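Local coordinates for protein C alpha-dehydrogenase (Sphingobium sp. SYK-6, PDB 4YAC) that belongs to the short-chain dehydrogenase/reductase family, binds NADH, and probably oxidises the alpha-carbon alcohol of lignin-derived beta-aryl ethers, at residues I141-S146 with T159-V164. Numbering follows the deposited sequence.
Sequences ITASMS and TTKYAV
Lys161 lies lengthwise against the chain of Ala143 and Ser144, a worked example of how a Rossmann-type beta-alpha-beta unit seats its helix, 155-174, beside the C-terminal end of strand 137-142. The lysine's CG meets Ser144 CB at 3.8 Å, and its CD passes 3.7 Å from the carbonyl carbon of Ala143. A bend at chi2 (-60°) sets this course; beyond it the chain runs fully extended and brings NZ to face two backbone oxygens, 3.6 Å from Thr142 O and slightly farther from Ala143 O, both too distant for hydrogen bonds. An alanine at Lys161 would probably open a gap along Ala143 and Ser144 and leave the carbonyl oxygens of Thr142 and Ala143 without their nitrogen neighbour. One helical turn on, Val164 continues the seam with carbon alone: its CG2 approaches Ala143 CB at 3.9 Å, while its CB faces Ile141 CG2, the branch that chi1 holds anti to the backbone N. At the other end, Ser146 O comes to the edge of the Tyr162 ring, close to the ring plane and 3.3 Å from CE1.

The next shell fixes both partners. Backbone hydrogen bonds tie Ile141 and Ala143 to strand 180-185, which completes the crossover, and Leu184 packs on both side chains. Tyr162 OH makes a weak hydrogen bond to Glu169 of the second subunit, so the helix also faces the dimer interface. Tyr157, which touches Ser144, and Lys161 have the Tyr-x-x-x-Lys spacing of the family's active site, with Ser144 where its catalytic serine is expected, consistent with a catalytic triad. The serine hydroxyl is itself steadied by an ST turn: OG, anti to its own backbone N, accepts a nearly straight bond from Ser146 N at 2.9 Å and 168°.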
ATOM      1  N   ILE A 141       7.369  12.200   0.210  1.00 27.48           N
ATOM      2  CA  ILE A 141       6.197  11.597   0.819  1.00 26.39           C
ATOM      3  C   ILE A 141       6.619  11.075   2.181  1.00 25.94           C
ATOM      4  O   ILE A 141       7.584  10.314   2.291  1.00 28.77           O
ATOM      5  CB  ILE A 141       5.611  10.463  -0.049  1.00 23.87           C
ATOM      6  CG1 ILE A 141       4.917  11.056  -1.273  1.00 25.16           C
ATOM      7  CG2 ILE A 141       4.605   9.625   0.750  1.00 24.55           C
ATOM      8  CD1 ILE A 141       4.552  10.032  -2.337  1.00 28.19           C
ATOM      9  N   THR A 142       5.914  11.520   3.219  1.00 29.12           N
ATOM     10  CA  THR A 142       6.135  11.022   4.572  1.00 26.68           C
ATOM     11  C   THR A 142       5.107   9.952   4.873  1.00 27.48           C
ATOM     12  O   THR A 142       3.924  10.243   5.046  1.00 30.41           O
ATOM     13  CB  THR A 142       6.044  12.142   5.624  1.00 28.22           C
ATOM     14  OG1 THR A 142       6.955  13.197   5.281  1.00 27.83           O
ATOM     15  CG2 THR A 142       6.381  11.616   7.016  1.00 29.21           C
ATOM     16  N   ALA A 143       5.568   8.709   4.908  1.00 34.83           N
ATOM     17  CA  ALA A 143       4.715   7.582   5.241  1.00 32.93           C
ATOM     18  C   ALA A 143       4.931   7.220   6.707  1.00 28.56           C
ATOM     19  O   ALA A 143       4.609   8.011   7.588  1.00 34.74           O
ATOM     20  CB  ALA A 143       5.007   6.403   4.328  1.00 27.65           C
ATOM     21  N   SER A 144       5.506   6.048   6.960  1.00 26.56           N
ATOM     22  CA  SER A 144       5.643   5.514   8.306  1.00 29.39           C
ATOM     23  C   SER A 144       6.300   4.146   8.211  1.00 25.69           C
ATOM     24  O   SER A 144       6.293   3.530   7.145  1.00 29.44           O
ATOM     25  CB  SER A 144       4.270   5.415   8.987  1.00 33.81           C
ATOM     26  OG  SER A 144       4.310   4.588  10.129  1.00 37.83           O
ATOM     27  N   MET A 145       6.860   3.655   9.312  1.00 31.15           N
ATOM     28  CA  MET A 145       7.344   2.281   9.326  1.00 32.36           C
ATOM     29  C   MET A 145       6.168   1.308   9.247  1.00 30.79           C
ATOM     30  O   MET A 145       6.359   0.114   9.022  1.00 31.76           O
ATOM     31  CB  MET A 145       8.188   2.009  10.572  1.00 59.96           C
ATOM     32  CG  MET A 145       9.614   2.536  10.476  1.00 60.70           C
ATOM     33  SD  MET A 145      10.525   1.903   9.048  1.00 42.23           S
ATOM     34  CE  MET A 145      10.416   0.131   9.301  1.00 46.99           C
ATOM     35  N   SER A 146       4.952   1.825   9.415  1.00 28.88           N
ATOM     36  CA  SER A 146       3.750   1.024   9.194  1.00 30.60           C
ATOM     37  C   SER A 146       3.564   0.701   7.715  1.00 32.72           C
ATOM     38  O   SER A 146       2.661  -0.047   7.350  1.00 31.83           O
ATOM     39  CB  SER A 146       2.512   1.747   9.723  1.00 29.88           C
ATOM     40  OG  SER A 146       2.506   1.770  11.138  1.00 30.99           O
ATOM     41  N   THR A 159      -2.860   0.338   6.193  1.00 24.18           N
ATOM     42  CA  THR A 159      -3.354   0.295   4.824  1.00 18.01           C
ATOM     43  C   THR A 159      -3.004   1.598   4.098  1.00 21.54           C
ATOM     44  O   THR A 159      -2.518   1.560   2.970  1.00 26.02           O
ATOM     45  CB  THR A 159      -4.874   0.059   4.771  1.00 24.74           C
ATOM     46  OG1 THR A 159      -5.178  -1.189   5.407  1.00 25.26           O
ATOM     47  CG2 THR A 159      -5.355  -0.007   3.333  1.00 25.17           C
ATOM     48  N   THR A 160      -3.219   2.740   4.750  1.00 21.63           N
ATOM     49  CA  THR A 160      -2.951   4.030   4.103  1.00 24.18           C
ATOM     50  C   THR A 160      -1.466   4.253   3.848  1.00 24.26           C
ATOM     51  O   THR A 160      -1.096   4.876   2.857  1.00 23.80           O
ATOM     52  CB  THR A 160      -3.481   5.244   4.922  1.00 23.67           C
ATOM     53  OG1 THR A 160      -2.726   5.419   6.129  1.00 24.37           O
ATOM     54  CG2 THR A 160      -4.962   5.093   5.242  1.00 26.08           C
ATOM     55  N   LYS A 161      -0.610   3.749   4.727  1.00 24.58           N
ATOM     56  CA  LYS A 161       0.815   4.013   4.594  1.00 27.86           C
ATOM     57  C   LYS A 161       1.446   3.077   3.566  1.00 26.94           C
ATOM     58  O   LYS A 161       2.364   3.469   2.843  1.00 26.94           O
ATOM     59  CB  LYS A 161       1.502   3.904   5.961  1.00 27.90           C
ATOM     60  CG  LYS A 161       1.046   4.985   6.950  1.00 30.07           C
ATOM     61  CD  LYS A 161       1.341   6.396   6.443  1.00 31.79           C
ATOM     62  CE  LYS A 161       0.845   7.474   7.395  1.00 42.23           C
ATOM     63  NZ  LYS A 161       1.121   8.838   6.854  1.00 52.36           N
ATOM     64  N   TYR A 162       0.940   1.854   3.466  1.00 23.77           N
ATOM     65  CA  TYR A 162       1.337   0.984   2.370  1.00 22.20           C
ATOM     66  C   TYR A 162       0.977   1.649   1.044  1.00 22.49           C
ATOM     67  O   TYR A 162       1.770   1.652   0.101  1.00 26.40           O
ATOM     68  CB  TYR A 162       0.658  -0.384   2.482  1.00 24.79           C
ATOM     69  CG  TYR A 162       1.510  -1.442   3.141  1.00 21.75           C
ATOM     70  CD1 TYR A 162       1.674  -1.467   4.519  1.00 27.37           C
ATOM     71  CD2 TYR A 162       2.136  -2.429   2.391  1.00 24.66           C
ATOM     72  CE1 TYR A 162       2.444  -2.433   5.127  1.00 25.98           C
ATOM     73  CE2 TYR A 162       2.908  -3.397   2.991  1.00 28.08           C
ATOM     74  CZ  TYR A 162       3.059  -3.394   4.358  1.00 26.97           C
ATOM     75  OH  TYR A 162       3.828  -4.362   4.955  1.00 33.40           O
ATOM     76  N   ALA A 163      -0.212   2.238   0.989  1.00 21.47           N
ATOM     77  CA  ALA A 163      -0.689   2.877  -0.230  1.00 19.78           C
ATOM     78  C   ALA A 163       0.281   3.942  -0.725  1.00 23.13           C
ATOM     79  O   ALA A 163       0.696   3.905  -1.881  1.00 23.75           O
ATOM     80  CB  ALA A 163      -2.063   3.486  -0.009  1.00 23.14           C
ATOM     81  N   VAL A 164       0.654   4.883   0.135  1.00 24.97           N
ATOM     82  CA  VAL A 164       1.498   5.984  -0.320  1.00 22.51           C
ATOM     83  C   VAL A 164       2.931   5.505  -0.524  1.00 27.09           C
ATOM     84  O   VAL A 164       3.677   6.116  -1.284  1.00 24.46           O
ATOM     85  CB  VAL A 164       1.466   7.188   0.645  1.00 24.31           C
ATOM     86  CG1 VAL A 164       0.076   7.812   0.648  1.00 28.66           C
ATOM     87  CG2 VAL A 164       1.896   6.792   2.044  1.00 27.07           C
TER